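Local coordinates for protein beta-fructofuranosidase, insoluble isoenzyme CWINV1 (Arabidopsis thaliana, PDB 2OXB) that hydrolyses sucrose and 1-kestose, and to a lesser extent neokestose and levan, releasing terminal non-reducing beta-D-fructofuranoside residues in the plant cell wall, at residues D240-G245 with T265-D270; Y271-A276 with W293-S298; I289-T294 with G310-P315; E421-Y426 with S448-K453. The protein carries 1 engineered substitution. All coordinates share one frame; numbering follows the deposited sequence.

How the contacts relate
Contacts 1, 2 and 3 lie in the N-terminal domain and touch one another. Contact 4 lies in the C-terminal domain. The loop after strand 253-256 supplies one segment to contact 1 and the next to contact 2, and Asp240 OD1 comes within 3.4 Å of Tyr275 CA. Contacts 2 and 3 share Trp293 and Thr294, with centres about 9 Å apart; Glu296 OE1 is probably hydrogen-bonded to Gly310 N between them. Contact 2 reaches the fructose unit of the bound sucrose through Tyr275. In contact 1 the side chain of Asp240 stays about 7 Å from this sugar. The centre of contact 4 is about 17 Å from that of contact 2, and the two do not touch.

Contact 1 (D240-G245 with T265-D270); sequences DYYTIG and TAPRYD
Tyr242 packs on Pro267, joining a strand to a loop in the N-terminal five-bladed beta-propeller of family 32. Strand 240-248 belongs to one sheet, and the loop 265-270 leads on to strand 278-282 of another. Tyr242 N gives a hydrogen bond of 3.1 Å to Pro267 O. A second backbone bond, from Tyr269 N to Asp240 O, is weak. Tyr242 CG lies between the backbone N and the carbonyl carbon (chi1 59°), placed so that the ring can lie against Pro267, which it crosses at about a right angle. Pro267 CG sits over one face of the ring, offset toward the rim, 3.5 Å from the centroid in a CH-pi contact. The Tyr269 ring is nearly parallel to that of Tyr242, at 22°, but slid aside, so overlap is slight. An alanine in place of Tyr242 would probably leave Pro267 CG without its aromatic face and open a gap beside Tyr269. Tyr241 turns to other partners. Tyr241 OH bonds to His239 ND1, and Tyr241 CD2 meets Ala266 CB at 3.6 Å. Arg268 lies alongside Tyr241, pointing the same way, with Arg268 CG over one ring face, 4.0 Å from Tyr241 CE2.

Contact 2 (Y271-A276 with W293-S298); sequences YGKYYA and WTNESS. With NAG (2-acetamido-2-deoxy-beta-D-glucopyranose), chain C; FRU (beta-D-fructofuranose), chain B.
Residues 273-276 and 293-297 run roughly antiparallel, their directions 146° apart, with Tyr274 CA and Thr294 CA separated by 4.4 Å. Trp293 N bonds to Tyr275 O at 3.0 Å. Thr294 OG1 donates to Lys273 O at 2.6 Å; this carbonyl belongs to the central residue of an inverse gamma turn. The Lys273 side chain starts with CG anti to the backbone N (chi1 -160°), then bends at each later torsion. This curls it past Asn295, with Lys273 CD 3.5 Å from Asn295 CB. Lys273 NZ donates to Ser297 OG at 2.6 Å and has a long, weak ion pair with Asp457. An alanine in place of Lys273 would probably leave Ser297 OG without this charged donor and a gap beside Asn295 CB. Asn295 ND2 carries the N-linked glycan, bonded to NAG C1. Tyr275 and Trp293 cross with their ring edges together, Tyr275 CD2 3.6 Å from Trp293 CZ3. Tyr275 OH bonds to Leu234 O and to the engineered Gln199. Tyr275 CE2 lies 3.1 Å from O1 of the fructose unit of the bound sucrose. Tyr275 thus lines the sugar site at the centre of the propeller, where family 32 enzymes bind substrate.

Contact 3 (I289-T294 with G310-P315); sequences ILWGWT and GIQTIP
Pro315 packs closely on Trp291 where strand 287-291 runs beside the chain that leads into strand 316-320. These are neighbouring antiparallel strands of one propeller sheet, and the segments 289-294 and 310-315 run 158° apart. Pro315 CG lies over one face of the Trp291 six-membered ring, offset toward the rim, in a CH-pi contact 3.5 Å from the centroid. The Trp59 ring also meets Trp291, with planes at about 70°. Gln312 crosses Trp291 at about a right angle, and its CG reaches the ring edge 3.4 Å from Trp291 CE3. Ile289 CG2 touches Pro315 CB at 3.4 Å. The other end is also buried, but its side chains touch less closely. There Gly310 CA stands at the indole edge, 3.9 Å from Trp293 NE1, and Ile311 CG1 is 4.3 Å from Thr294 CG2. Gly310 has backbone angles at which a side chain would collide with the preceding carbonyl. Between the two ends, Gly292 O accepts two bonds from Thr313. Thr313 N donates to Gly292 O at 2.9 Å. Thr313 OG1 donates to Gly292 O at 2.7 Å, from 29° out of the carbonyl plane. Thr313 thus grips this buried carbonyl twice, which should limit rotation of the Thr313 side chain.

Contact 4 (E421-Y426 with S448-K453); sequences EYTSVY and SRSSLK
Glu421 and Leu452 cross at about a right angle in the C-terminal beta-sandwich domain. The contact sets the start of strand 423-431 against the loop that follows its neighbour, strand 439-446. Glu421 CG lies between the backbone N and the carbonyl carbon (chi1 74°), and the chain is extended beyond it. The carboxylate ends beside Leu452, with Glu421 OE2 2.8 Å from Leu452 N. Tyr422 starts out away from the loop, yet its ring comes back near Arg449. Tyr422 CE2 is 4.3 Å from Arg449 CB. Tyr422 N makes a weak hydrogen bond of 3.0 Å to Arg449 O. Thr423 and Ser450 meet hydroxyl to hydroxyl, OG1 to OG at 2.6 Å, and either may be the donor. The backbones also touch here, Ser450 CA lying 3.4 Å from Tyr422 O. Glu421 has its strongest polar partners outside the two segments: OE1 accepts from Leu503 N and Ala504 N. Its buried carboxylate therefore faces backbone N-H groups, which would probably help to stabilise a negative charge there.

Contact 1 (D240-G245 with T265-D270)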
# COMPACT_ATOMS: atom_id res chain seq x y z
N ASP A 240 -1.67 -8.06 0.17
CA ASP A 240 -2.26 -7.51 -1.04
C ASP A 240 -1.53 -8.06 -2.27
O ASP A 240 -0.30 -7.91 -2.39
CB ASP A 240 -2.15 -5.99 -1.02
CG ASP A 240 -3.28 -5.35 -0.28
OD1 ASP A 240 -3.13 -4.20 0.18
OD2 ASP A 240 -4.35 -5.99 -0.19
N TYR A 241 -2.28 -8.69 -3.17
CA TYR A 241 -1.71 -9.28 -4.40
C TYR A 241 -2.32 -8.67 -5.66
O TYR A 241 -3.51 -8.42 -5.72
CB TYR A 241 -1.96 -10.80 -4.40
CG TYR A 241 -1.37 -11.51 -3.20
CD1 TYR A 241 -1.98 -11.45 -1.96
CD2 TYR A 241 -0.15 -12.19 -3.30
CE1 TYR A 241 -1.41 -12.06 -0.84
CE2 TYR A 241 0.43 -12.80 -2.19
CZ TYR A 241 -0.20 -12.72 -0.96
OH TYR A 241 0.38 -13.28 0.16
N TYR A 242 -1.50 -8.41 -6.66
CA TYR A 242 -2.06 -7.87 -7.89
C TYR A 242 -1.58 -8.79 -8.98
O TYR A 242 -0.91 -9.80 -8.72
CB TYR A 242 -1.61 -6.42 -8.18
CG TYR A 242 -0.11 -6.23 -8.30
CD1 TYR A 242 0.54 -6.30 -9.53
CD2 TYR A 242 0.66 -6.04 -7.16
CE1 TYR A 242 1.93 -6.19 -9.61
CE2 TYR A 242 2.04 -5.93 -7.22
CZ TYR A 242 2.68 -6.01 -8.43
OH TYR A 242 4.06 -5.92 -8.45
N THR A 243 -1.94 -8.46 -10.20
CA THR A 243 -1.56 -9.27 -11.32
C THR A 243 -1.87 -8.43 -12.52
O THR A 243 -2.82 -7.64 -12.52
CB THR A 243 -2.37 -10.56 -11.37
OG1 THR A 243 -2.70 -10.87 -12.73
CG2 THR A 243 -3.66 -10.41 -10.56
N ILE A 244 -1.03 -8.60 -13.53
CA ILE A 244 -1.13 -7.86 -14.78
C ILE A 244 -1.57 -8.80 -15.91
O ILE A 244 -1.24 -9.98 -15.91
CB ILE A 244 0.24 -7.24 -15.09
CG1 ILE A 244 0.80 -6.57 -13.82
CG2 ILE A 244 0.09 -6.23 -16.21
CD1 ILE A 244 2.30 -6.27 -13.84
N GLY A 245 -2.33 -8.27 -16.87
CA GLY A 245 -2.78 -9.08 -17.99
C GLY A 245 -3.52 -8.32 -19.07
O GLY A 245 -3.11 -7.23 -19.47
N THR A 265 2.04 -17.11 -6.77
CA THR A 265 3.21 -16.46 -7.34
C THR A 265 2.86 -14.99 -7.62
O THR A 265 3.58 -14.30 -8.35
CB THR A 265 3.69 -17.17 -8.64
OG1 THR A 265 2.57 -17.39 -9.52
CG2 THR A 265 4.34 -18.50 -8.31
N ALA A 266 1.76 -14.53 -7.02
CA ALA A 266 1.30 -13.15 -7.18
C ALA A 266 2.14 -12.17 -6.37
O ALA A 266 2.38 -12.35 -5.17
CB ALA A 266 -0.16 -13.04 -6.77
N PRO A 267 2.60 -11.09 -7.02
CA PRO A 267 3.42 -10.06 -6.38
C PRO A 267 2.58 -9.20 -5.46
O PRO A 267 1.39 -8.99 -5.70
CB PRO A 267 3.97 -9.29 -7.57
CG PRO A 267 2.78 -9.29 -8.49
CD PRO A 267 2.32 -10.72 -8.42
N ARG A 268 3.22 -8.69 -4.41
CA ARG A 268 2.54 -7.84 -3.43
C ARG A 268 2.85 -6.36 -3.68
O ARG A 268 3.90 -6.02 -4.22
CB ARG A 268 3.00 -8.19 -1.99
CG ARG A 268 2.78 -9.62 -1.53
CD ARG A 268 3.09 -9.77 -0.03
NE ARG A 268 3.20 -11.16 0.42
CZ ARG A 268 3.37 -11.55 1.68
NH1 ARG A 268 3.45 -10.65 2.66
NH2 ARG A 268 3.47 -12.85 1.98
N TYR A 269 1.93 -5.47 -3.33
CA TYR A 269 2.26 -4.07 -3.52
C TYR A 269 3.40 -3.84 -2.52
O TYR A 269 4.44 -3.28 -2.84
CB TYR A 269 1.08 -3.15 -3.17
CG TYR A 269 0.10 -2.86 -4.30
CD1 TYR A 269 0.53 -2.66 -5.62
CD2 TYR A 269 -1.27 -2.70 -4.02
CE1 TYR A 269 -0.39 -2.30 -6.64
CE2 TYR A 269 -2.18 -2.34 -5.02
CZ TYR A 269 -1.74 -2.14 -6.32
OH TYR A 269 -2.66 -1.81 -7.28
N ASP A 270 3.19 -4.35 -1.31
CA ASP A 270 4.13 -4.19 -0.22
C ASP A 270 4.38 -5.53 0.49
O ASP A 270 3.44 -6.21 0.91
CB ASP A 270 3.53 -3.17 0.74
CG ASP A 270 4.55 -2.55 1.65
OD1 ASP A 270 5.01 -3.24 2.58
OD2 ASP A 270 4.88 -1.37 1.42

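Contact 2 (Y271-A276 with W293-S298)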
# COMPACT_ATOMS: atom_id res chain seq x y z
N TYR A 271 5.66 -5.90 0.63
CA TYR A 271 6.02 -7.15 1.27
C TYR A 271 6.23 -7.04 2.77
O TYR A 271 7.17 -7.62 3.32
CB TYR A 271 7.26 -7.73 0.60
CG TYR A 271 7.00 -8.12 -0.84
CD1 TYR A 271 6.74 -9.45 -1.19
CD2 TYR A 271 6.96 -7.15 -1.84
CE1 TYR A 271 6.44 -9.81 -2.51
CE2 TYR A 271 6.67 -7.49 -3.15
CZ TYR A 271 6.41 -8.82 -3.48
OH TYR A 271 6.15 -9.14 -4.78
N GLY A 272 5.33 -6.30 3.42
CA GLY A 272 5.40 -6.07 4.85
C GLY A 272 4.01 -5.77 5.39
O GLY A 272 3.06 -6.43 4.99
N LYS A 273 3.87 -4.80 6.28
CA LYS A 273 2.55 -4.52 6.83
C LYS A 273 1.71 -3.62 5.92
O LYS A 273 1.69 -2.40 6.08
CB LYS A 273 2.67 -3.86 8.21
CG LYS A 273 1.39 -3.96 9.05
CD LYS A 273 1.15 -5.39 9.55
CE LYS A 273 1.87 -5.68 10.87
NZ LYS A 273 1.36 -4.87 12.03
N TYR A 274 1.00 -4.23 4.98
CA TYR A 274 0.17 -3.47 4.07
C TYR A 274 -1.21 -4.09 3.95
O TYR A 274 -1.34 -5.30 4.02
CB TYR A 274 0.82 -3.45 2.70
CG TYR A 274 0.69 -2.14 1.96
CD1 TYR A 274 1.10 -0.95 2.56
CD2 TYR A 274 0.24 -2.10 0.64
CE1 TYR A 274 1.07 0.24 1.87
CE2 TYR A 274 0.20 -0.90 -0.06
CZ TYR A 274 0.63 0.28 0.57
OH TYR A 274 0.66 1.48 -0.10
N TYR A 275 -2.24 -3.27 3.74
CA TYR A 275 -3.57 -3.83 3.57
C TYR A 275 -4.67 -2.86 3.14
O TYR A 275 -4.54 -1.66 3.29
CB TYR A 275 -4.00 -4.53 4.85
CG TYR A 275 -5.06 -5.58 4.63
CD1 TYR A 275 -4.85 -6.65 3.73
CD2 TYR A 275 -6.25 -5.56 5.37
CE1 TYR A 275 -5.79 -7.66 3.58
CE2 TYR A 275 -7.20 -6.57 5.23
CZ TYR A 275 -6.97 -7.62 4.34
OH TYR A 275 -7.89 -8.63 4.25
N ALA A 276 -5.74 -3.43 2.60
CA ALA A 276 -6.89 -2.66 2.15
C ALA A 276 -6.51 -1.62 1.09
O ALA A 276 -7.28 -0.70 0.83
CB ALA A 276 -7.54 -1.98 3.34
N TRP A 293 -3.48 1.06 3.87
CA TRP A 293 -3.74 1.22 5.30
C TRP A 293 -2.61 0.85 6.28
O TRP A 293 -2.13 1.72 7.01
CB TRP A 293 -5.05 0.51 5.66
CG TRP A 293 -5.24 0.23 7.14
CD1 TRP A 293 -5.00 1.09 8.18
CD2 TRP A 293 -5.68 -1.00 7.73
NE1 TRP A 293 -5.25 0.47 9.38
CE2 TRP A 293 -5.67 -0.82 9.13
CE3 TRP A 293 -6.07 -2.25 7.21
CZ2 TRP A 293 -6.04 -1.83 10.03
CZ3 TRP A 293 -6.44 -3.26 8.10
CH2 TRP A 293 -6.42 -3.04 9.50
N THR A 294 -2.16 -0.40 6.33
CA THR A 294 -1.08 -0.73 7.29
C THR A 294 -1.51 -0.81 8.76
O THR A 294 -1.65 0.20 9.46
CB THR A 294 0.11 0.28 7.22
OG1 THR A 294 0.86 0.06 6.02
CG2 THR A 294 1.05 0.09 8.41
N ASN A 295 -1.68 -2.05 9.19
CA ASN A 295 -2.07 -2.43 10.54
C ASN A 295 -1.28 -1.66 11.57
O ASN A 295 -0.48 -0.79 11.27
CB ASN A 295 -1.75 -3.91 10.75
CG ASN A 295 -2.95 -4.73 11.11
OD1 ASN A 295 -3.91 -4.23 11.68
ND2 ASN A 295 -2.87 -6.02 10.78
N GLU A 296 -1.49 -2.08 12.81
CA GLU A 296 -0.82 -1.53 13.96
C GLU A 296 -0.05 -2.71 14.57
O GLU A 296 -0.68 -3.63 15.09
CB GLU A 296 -1.86 -1.05 14.95
CG GLU A 296 -1.33 -0.12 16.00
CD GLU A 296 -1.22 1.30 15.50
OE1 GLU A 296 -2.25 1.81 15.02
OE2 GLU A 296 -0.12 1.88 15.57
N SER A 297 1.28 -2.70 14.50
CA SER A 297 2.10 -3.80 15.03
C SER A 297 2.18 -3.87 16.56
O SER A 297 2.88 -4.72 17.11
CB SER A 297 3.53 -3.73 14.47
OG SER A 297 3.61 -4.19 13.13
N SER A 298 1.48 -2.98 17.25
CA SER A 298 1.48 -2.97 18.71
C SER A 298 0.29 -3.74 19.22
O SER A 298 -0.76 -3.80 18.57
CB SER A 298 1.39 -1.54 19.24
OG SER A 298 0.07 -1.05 19.12
C1 NAG C . -2.68 -7.00 11.83
C2 NAG C . -1.58 -8.00 11.43
C3 NAG C . -1.11 -8.86 12.62
C4 NAG C . -0.92 -8.06 13.91
C5 NAG C . -2.19 -7.24 14.13
C6 NAG C . -2.28 -6.43 15.42
C7 NAG C . -2.40 -10.14 10.66
C8 NAG C . -3.85 -10.44 11.03
N2 NAG C . -2.07 -8.87 10.39
O3 NAG C . 0.11 -9.52 12.29
O4 NAG C . -0.72 -8.96 14.99
O5 NAG C . -2.35 -6.33 13.04
O6 NAG C . -3.58 -5.85 15.55
O7 NAG C . -1.58 -11.05 10.64
C1 FRU B . -10.59 -4.95 5.34
C2 FRU B . -12.05 -5.14 5.76
C3 FRU B . -13.00 -4.98 4.55
C4 FRU B . -14.25 -4.40 5.16
C5 FRU B . -13.67 -3.58 6.31
C6 FRU B . -14.47 -3.67 7.59
O1 FRU B . -10.16 -5.98 4.46
O2 FRU B . -12.42 -6.37 6.49
O3 FRU B . -13.29 -6.21 3.89
O4 FRU B . -14.96 -3.58 4.23
O5 FRU B . -12.37 -4.06 6.59
O6 FRU B . -15.69 -2.98 7.41

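Contact 3 (I289-T294 with G310-P315)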
# COMPACT_ATOMS: atom_id res chain seq x y z
N ILE A 289 -2.47 7.55 -7.96
CA ILE A 289 -2.07 7.52 -6.56
C ILE A 289 -2.50 6.23 -5.90
O ILE A 289 -3.62 5.76 -6.10
CB ILE A 289 -2.69 8.69 -5.76
CG1 ILE A 289 -1.98 10.01 -6.08
CG2 ILE A 289 -2.57 8.41 -4.27
CD1 ILE A 289 -2.10 10.49 -7.51
N LEU A 290 -1.63 5.66 -5.07
CA LEU A 290 -1.94 4.42 -4.40
C LEU A 290 -1.95 4.49 -2.88
O LEU A 290 -0.92 4.67 -2.23
CB LEU A 290 -0.95 3.35 -4.85
CG LEU A 290 -1.11 1.98 -4.19
CD1 LEU A 290 -0.84 0.90 -5.24
CD2 LEU A 290 -0.15 1.84 -3.01
N TRP A 291 -3.15 4.33 -2.31
CA TRP A 291 -3.33 4.37 -0.86
C TRP A 291 -3.32 2.99 -0.20
O TRP A 291 -3.92 2.05 -0.71
CB TRP A 291 -4.65 5.03 -0.49
CG TRP A 291 -4.75 6.45 -0.81
CD1 TRP A 291 -5.20 7.00 -1.98
CD2 TRP A 291 -4.46 7.54 0.06
NE1 TRP A 291 -5.21 8.37 -1.89
CE2 TRP A 291 -4.76 8.73 -0.64
CE3 TRP A 291 -3.97 7.62 1.38
CZ2 TRP A 291 -4.60 10.00 -0.07
CZ3 TRP A 291 -3.81 8.88 1.95
CH2 TRP A 291 -4.12 10.06 1.23
N GLY A 292 -2.67 2.91 0.95
CA GLY A 292 -2.58 1.66 1.70
C GLY A 292 -2.72 1.92 3.19
O GLY A 292 -2.14 2.87 3.71
N TRP A 293 -3.48 1.06 3.87
CA TRP A 293 -3.74 1.22 5.30
C TRP A 293 -2.61 0.85 6.28
O TRP A 293 -2.13 1.72 7.01
CB TRP A 293 -5.05 0.51 5.66
CG TRP A 293 -5.24 0.23 7.14
CD1 TRP A 293 -5.00 1.09 8.18
CD2 TRP A 293 -5.68 -1.00 7.73
NE1 TRP A 293 -5.25 0.47 9.38
CE2 TRP A 293 -5.67 -0.82 9.13
CE3 TRP A 293 -6.07 -2.25 7.21
CZ2 TRP A 293 -6.04 -1.83 10.03
CZ3 TRP A 293 -6.44 -3.26 8.10
CH2 TRP A 293 -6.42 -3.04 9.50
N THR A 294 -2.16 -0.40 6.33
CA THR A 294 -1.08 -0.73 7.29
C THR A 294 -1.51 -0.81 8.76
O THR A 294 -1.65 0.20 9.46
CB THR A 294 0.11 0.28 7.22
OG1 THR A 294 0.86 0.06 6.02
CG2 THR A 294 1.05 0.09 8.41
N GLY A 310 -4.05 2.69 13.73
CA GLY A 310 -4.19 2.86 12.30
C GLY A 310 -3.64 4.14 11.70
O GLY A 310 -4.03 5.24 12.07
N ILE A 311 -2.71 3.97 10.78
CA ILE A 311 -2.11 5.10 10.08
C ILE A 311 -2.34 4.84 8.59
O ILE A 311 -2.72 3.73 8.20
CB ILE A 311 -0.58 5.21 10.32
CG1 ILE A 311 0.15 4.10 9.58
CG2 ILE A 311 -0.29 5.18 11.79
CD1 ILE A 311 1.63 4.18 9.64
N GLN A 312 -2.12 5.85 7.77
CA GLN A 312 -2.29 5.70 6.33
C GLN A 312 -0.92 5.92 5.72
O GLN A 312 -0.27 6.93 5.98
CB GLN A 312 -3.27 6.74 5.80
CG GLN A 312 -3.92 6.35 4.50
CD GLN A 312 -5.03 5.31 4.68
OE1 GLN A 312 -5.48 4.69 3.72
NE2 GLN A 312 -5.48 5.12 5.93
N THR A 313 -0.47 4.96 4.92
CA THR A 313 0.82 5.09 4.28
C THR A 313 0.79 6.23 3.26
O THR A 313 -0.26 6.54 2.68
CB THR A 313 1.20 3.82 3.55
OG1 THR A 313 0.18 3.51 2.59
CG2 THR A 313 1.34 2.68 4.53
N ILE A 314 1.95 6.84 3.04
CA ILE A 314 2.04 7.93 2.09
C ILE A 314 1.54 7.49 0.73
O ILE A 314 1.91 6.43 0.23
CB ILE A 314 3.49 8.43 1.92
CG1 ILE A 314 3.51 9.59 0.93
CG2 ILE A 314 4.38 7.30 1.40
CD1 ILE A 314 4.89 9.97 0.49
N PRO A 315 0.68 8.31 0.12
CA PRO A 315 0.13 7.99 -1.19
C PRO A 315 1.28 7.65 -2.13
O PRO A 315 2.23 8.40 -2.23
CB PRO A 315 -0.60 9.27 -1.58
CG PRO A 315 -1.10 9.78 -0.25
CD PRO A 315 0.14 9.60 0.61

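Contact 4 (E421-Y426 with S448-K453)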
# COMPACT_ATOMS: atom_id res chain seq x y z
N GLU A 421 18.38 -1.41 20.64
CA GLU A 421 17.17 -1.58 19.83
C GLU A 421 17.33 -0.75 18.56
O GLU A 421 17.54 0.45 18.62
CB GLU A 421 15.90 -1.18 20.61
CG GLU A 421 15.68 0.30 20.79
CD GLU A 421 14.53 0.61 21.75
OE1 GLU A 421 14.30 1.80 22.02
OE2 GLU A 421 13.86 -0.33 22.23
N TYR A 422 17.25 -1.42 17.42
CA TYR A 422 17.38 -0.77 16.11
C TYR A 422 16.61 -1.57 15.05
O TYR A 422 16.24 -2.73 15.26
CB TYR A 422 18.86 -0.68 15.71
CG TYR A 422 19.52 -2.03 15.64
CD1 TYR A 422 19.52 -2.79 14.47
CD2 TYR A 422 20.03 -2.63 16.80
CE1 TYR A 422 19.99 -4.10 14.46
CE2 TYR A 422 20.50 -3.94 16.81
CZ TYR A 422 20.48 -4.67 15.64
OH TYR A 422 20.89 -5.99 15.67
N THR A 423 16.37 -0.92 13.91
CA THR A 423 15.68 -1.55 12.80
C THR A 423 16.68 -1.60 11.68
O THR A 423 17.46 -0.67 11.50
CB THR A 423 14.42 -0.75 12.43
OG1 THR A 423 13.39 -1.04 13.39
CG2 THR A 423 13.94 -1.12 11.04
N SER A 424 16.69 -2.69 10.92
CA SER A 424 17.69 -2.81 9.88
C SER A 424 17.25 -3.32 8.53
O SER A 424 17.17 -4.53 8.30
CB SER A 424 18.82 -3.70 10.41
OG SER A 424 18.26 -4.80 11.12
N VAL A 425 16.98 -2.39 7.62
CA VAL A 425 16.60 -2.75 6.27
C VAL A 425 17.92 -2.80 5.51
O VAL A 425 18.74 -1.88 5.61
CB VAL A 425 15.68 -1.70 5.66
CG1 VAL A 425 15.43 -2.00 4.20
CG2 VAL A 425 14.38 -1.65 6.44
N TYR A 426 18.14 -3.86 4.75
CA TYR A 426 19.38 -3.98 4.02
C TYR A 426 19.25 -4.86 2.80
O TYR A 426 18.16 -5.31 2.45
CB TYR A 426 20.45 -4.54 4.96
CG TYR A 426 20.04 -5.84 5.60
CD1 TYR A 426 20.01 -7.02 4.85
CD2 TYR A 426 19.68 -5.90 6.94
CE1 TYR A 426 19.63 -8.22 5.42
CE2 TYR A 426 19.28 -7.11 7.52
CZ TYR A 426 19.26 -8.27 6.76
OH TYR A 426 18.88 -9.46 7.32
N SER A 448 13.28 -7.94 14.44
CA SER A 448 13.63 -8.70 15.65
C SER A 448 14.08 -7.88 16.86
O SER A 448 13.79 -8.23 17.99
CB SER A 448 14.73 -9.69 15.29
OG SER A 448 15.85 -8.98 14.79
N ARG A 449 14.83 -6.80 16.62
CA ARG A 449 15.29 -5.93 17.70
C ARG A 449 14.75 -4.50 17.55
O ARG A 449 15.29 -3.58 18.15
CB ARG A 449 16.83 -5.89 17.77
CG ARG A 449 17.52 -7.12 18.43
CD ARG A 449 17.74 -8.28 17.46
NE ARG A 449 17.27 -9.56 18.00
CZ ARG A 449 17.71 -10.10 19.14
NH1 ARG A 449 18.63 -9.49 19.87
NH2 ARG A 449 17.21 -11.26 19.54
N SER A 450 13.70 -4.32 16.76
CA SER A 450 13.12 -3.00 16.54
C SER A 450 12.76 -2.25 17.82
O SER A 450 12.69 -1.02 17.81
CB SER A 450 11.88 -3.08 15.64
OG SER A 450 12.24 -3.17 14.27
N SER A 451 12.51 -2.98 18.91
CA SER A 451 12.16 -2.33 20.16
C SER A 451 12.55 -3.22 21.31
O SER A 451 12.94 -4.37 21.09
CB SER A 451 10.66 -2.07 20.24
OG SER A 451 9.98 -3.22 20.68
N LEU A 452 12.44 -2.69 22.52
CA LEU A 452 12.79 -3.43 23.73
C LEU A 452 11.61 -4.13 24.37
O LEU A 452 11.78 -5.11 25.10
CB LEU A 452 13.43 -2.49 24.76
CG LEU A 452 14.90 -2.14 24.58
CD1 LEU A 452 15.30 -1.08 25.57
CD2 LEU A 452 15.73 -3.40 24.78
N LYS A 453 10.41 -3.63 24.09
CA LYS A 453 9.18 -4.22 24.62
C LYS A 453 8.85 -5.48 23.82
O LYS A 453 8.42 -5.39 22.67
CB LYS A 453 8.04 -3.20 24.54
CG LYS A 453 6.73 -3.70 25.09
CD LYS A 453 5.70 -2.60 25.15
CE LYS A 453 4.44 -3.12 25.82
NZ LYS A 453 3.44 -2.05 26.03